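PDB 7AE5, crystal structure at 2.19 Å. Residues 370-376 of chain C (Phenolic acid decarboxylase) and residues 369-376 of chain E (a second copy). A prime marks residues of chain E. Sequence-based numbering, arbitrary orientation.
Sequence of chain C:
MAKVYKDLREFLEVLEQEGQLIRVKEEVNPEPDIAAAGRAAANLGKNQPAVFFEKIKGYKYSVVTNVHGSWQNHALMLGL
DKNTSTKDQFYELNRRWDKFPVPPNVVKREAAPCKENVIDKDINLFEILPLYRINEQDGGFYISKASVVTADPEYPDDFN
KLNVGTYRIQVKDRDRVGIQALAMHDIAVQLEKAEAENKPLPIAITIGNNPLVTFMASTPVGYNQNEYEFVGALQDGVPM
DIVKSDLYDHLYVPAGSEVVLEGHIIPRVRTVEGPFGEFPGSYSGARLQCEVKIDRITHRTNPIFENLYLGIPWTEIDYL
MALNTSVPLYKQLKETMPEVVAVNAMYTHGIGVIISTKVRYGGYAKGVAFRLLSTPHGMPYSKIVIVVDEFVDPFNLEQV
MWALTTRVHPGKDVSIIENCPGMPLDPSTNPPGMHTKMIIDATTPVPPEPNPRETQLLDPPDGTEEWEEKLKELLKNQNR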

# COMPACT_ATOMS: atom_id res chain seq x y z
N PHE C 370 19.68 3.22 1.92
CA PHE C 370 19.51 3.53 3.34
C PHE C 370 20.69 4.34 3.87
O PHE C 370 20.50 5.25 4.68
CB PHE C 370 19.36 2.24 4.15
CG PHE C 370 18.08 1.50 3.91
CD1 PHE C 370 16.94 2.17 3.47
CD2 PHE C 370 18.00 0.14 4.13
CE1 PHE C 370 15.76 1.49 3.25
CE2 PHE C 370 16.82 -0.55 3.92
CZ PHE C 370 15.70 0.13 3.47
N ARG C 371 21.90 4.02 3.42
CA ARG C 371 23.07 4.76 3.87
C ARG C 371 23.03 6.20 3.38
O ARG C 371 23.30 7.14 4.15
CB ARG C 371 24.35 4.07 3.40
CG ARG C 371 25.61 4.58 4.09
CD ARG C 371 25.42 4.63 5.60
NE ARG C 371 26.65 4.35 6.33
CZ ARG C 371 26.73 3.61 7.42
NH1 ARG C 371 25.67 3.01 7.93
NH2 ARG C 371 27.91 3.47 8.03
N LEU C 372 22.69 6.41 2.10
CA LEU C 372 22.57 7.76 1.58
C LEU C 372 21.50 8.54 2.34
O LEU C 372 21.72 9.69 2.74
CB LEU C 372 22.23 7.74 0.09
CG LEU C 372 22.06 9.16 -0.45
CD1 LEU C 372 23.33 9.63 -1.15
CD2 LEU C 372 20.85 9.26 -1.37
N LEU C 373 20.34 7.93 2.55
CA LEU C 373 19.27 8.57 3.30
C LEU C 373 19.61 8.73 4.77
O LEU C 373 18.77 9.21 5.53
CB LEU C 373 17.97 7.77 3.15
CG LEU C 373 17.42 7.71 1.72
CD1 LEU C 373 16.30 6.69 1.61
CD2 LEU C 373 16.95 9.08 1.27
N SER C 374 20.82 8.35 5.20
CA SER C 374 21.25 8.59 6.57
C SER C 374 22.50 9.48 6.65
O SER C 374 23.12 9.56 7.72
CB SER C 374 21.48 7.27 7.32
OG SER C 374 22.14 6.31 6.51
N THR C 375 22.88 10.14 5.56
CA THR C 375 23.98 11.09 5.57
C THR C 375 23.47 12.48 5.94
O THR C 375 22.27 12.75 5.85
CB THR C 375 24.66 11.13 4.21
OG1 THR C 375 23.67 11.31 3.19
CG2 THR C 375 25.40 9.83 3.96
N PRO C 376 24.35 13.38 6.38
CA PRO C 376 23.89 14.74 6.74
C PRO C 376 23.11 15.44 5.64
O PRO C 376 22.12 16.13 5.94
CB PRO C 376 25.20 15.47 7.05
CG PRO C 376 26.09 14.40 7.58
CD PRO C 376 25.75 13.16 6.78
N ALA E 369 16.86 4.98 11.86
CA ALA E 369 16.63 3.60 11.45
C ALA E 369 17.33 3.29 10.14
O ALA E 369 17.83 2.17 9.95
CB ALA E 369 15.13 3.33 11.34
N PHE E 370 17.36 4.25 9.21
CA PHE E 370 18.08 4.05 7.96
C PHE E 370 19.55 3.78 8.21
O PHE E 370 20.16 2.92 7.55
CB PHE E 370 17.91 5.27 7.05
CG PHE E 370 16.54 5.42 6.47
CD1 PHE E 370 15.70 4.32 6.34
CD2 PHE E 370 16.08 6.66 6.04
CE1 PHE E 370 14.44 4.46 5.80
CE2 PHE E 370 14.82 6.80 5.51
CZ PHE E 370 14.00 5.70 5.38
N ARG E 371 20.16 4.51 9.15
CA ARG E 371 21.57 4.31 9.45
C ARG E 371 21.83 2.91 9.99
O ARG E 371 22.76 2.22 9.54
CB ARG E 371 22.05 5.37 10.44
CG ARG E 371 23.56 5.46 10.55
CD ARG E 371 24.18 5.54 9.16
NE ARG E 371 25.41 6.32 9.14
CZ ARG E 371 25.76 7.15 8.16
NH1 ARG E 371 24.96 7.37 7.13
NH2 ARG E 371 26.93 7.77 8.23
N LEU E 372 21.01 2.47 10.94
CA LEU E 372 21.15 1.12 11.48
C LEU E 372 21.02 0.08 10.38
O LEU E 372 21.82 -0.86 10.29
CB LEU E 372 20.12 0.87 12.57
CG LEU E 372 20.11 -0.58 13.06
CD1 LEU E 372 20.98 -0.74 14.30
CD2 LEU E 372 18.70 -1.07 13.32
N LEU E 373 20.02 0.23 9.52
CA LEU E 373 19.82 -0.69 8.40
C LEU E 373 20.91 -0.58 7.34
O LEU E 373 20.81 -1.27 6.32
CB LEU E 373 18.45 -0.46 7.76
CG LEU E 373 17.24 -0.79 8.64
CD1 LEU E 373 16.00 -0.09 8.10
CD2 LEU E 373 17.02 -2.29 8.72
N SER E 374 21.93 0.26 7.54
CA SER E 374 23.08 0.31 6.65
C SER E 374 24.39 -0.00 7.35
O SER E 374 25.46 0.16 6.75
CB SER E 374 23.16 1.68 5.95
OG SER E 374 22.76 2.73 6.81
N THR E 375 24.34 -0.45 8.60
CA THR E 375 25.53 -0.93 9.29
C THR E 375 25.84 -2.35 8.86
O THR E 375 24.96 -3.08 8.39
CB THR E 375 25.32 -0.87 10.80
OG1 THR E 375 24.24 -1.74 11.17
CG2 THR E 375 25.00 0.54 11.25
N PRO E 376 27.10 -2.79 8.99
CA PRO E 376 27.46 -4.15 8.53
C PRO E 376 26.62 -5.25 9.17
O PRO E 376 26.33 -6.24 8.49
CB PRO E 376 28.94 -4.26 8.91
CG PRO E 376 29.43 -2.86 8.89
CD PRO E 376 28.29 -2.02 9.38

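Two copies of the same helix end meet almost symmetrically: Phe370 lies beside Phe370′, and Arg371 and Ser374 of each chain lie against Ser374′ and Arg371′ of the other. Because the partners are copies, nearly every contact recurs with the chains exchanged, and a few residues bury 547 Å² in all, both sides summed.

Arg371 and Arg371′ cover the most surface. Their CA-to-CB bonds point sideways, and the side chain must turn to reach the partner: chi1 near t and chi2 near p bring the guanidinium across. There the two guanidinium groups lie flat on one another, centres 3.8 Å apart and planes at 15°. Like charges are close here, with Arg371 NH1 3.5 Å from Arg371′ NE, and each NH1 also has a serine acceptor across the contact. Arg371 NH1 donates a hydrogen bond to Ser374′ OG at 3.1 Å, and Arg371′ NH1 donates one to Ser374 OG, also at 3.1 Å, both nearly straight. The flat, delocalised guanidinium suits this place because it can offer protons in its plane while its face packs on its twin; the aliphatic part also contributes, with Arg371 CD 3.2 Å from Arg371′ NH1.

Serine fits opposite because its short side chain, pointing toward the partner in the p rotamer, holds a hydroxyl close to its own helix end. Ser374 OG lies 2.7 Å from Phe370 O and 2.8 Å from Arg371 O, carbonyls to which its single proton could go, while its oxygen accepts from the arginine across the contact. Leu372 to Thr375 form a type I turn, in which Thr375 N bonds to Leu372 O at 3.1 Å; the same turn in the other chain places Ser374′ equivalently.

Beside this polar cluster, Phe370 and Phe370′ supply the apolar share, each covering nearly as much surface as an arginine. Both adopt chi1 m. Their planes are within 6° of parallel but slid apart, centroids 5.5 Å from each other, so the rings barely overlap and touch near one side, Phe370 CD1 to Phe370′ CD1 at 3.8 Å. Leucine packs against the same rings: Phe370 CD2 meets Leu373′ CB at 3.7 Å, and Leu373 CB meets Phe370′ CD2 at 3.6 Å. Leu372 and Leu372′ point away and take no part.

The rule to read here is economical: one helix end and the turn that follows it, used twice, pairs a phenylalanine patch with an arginine stack that serine hydroxyls help to hold.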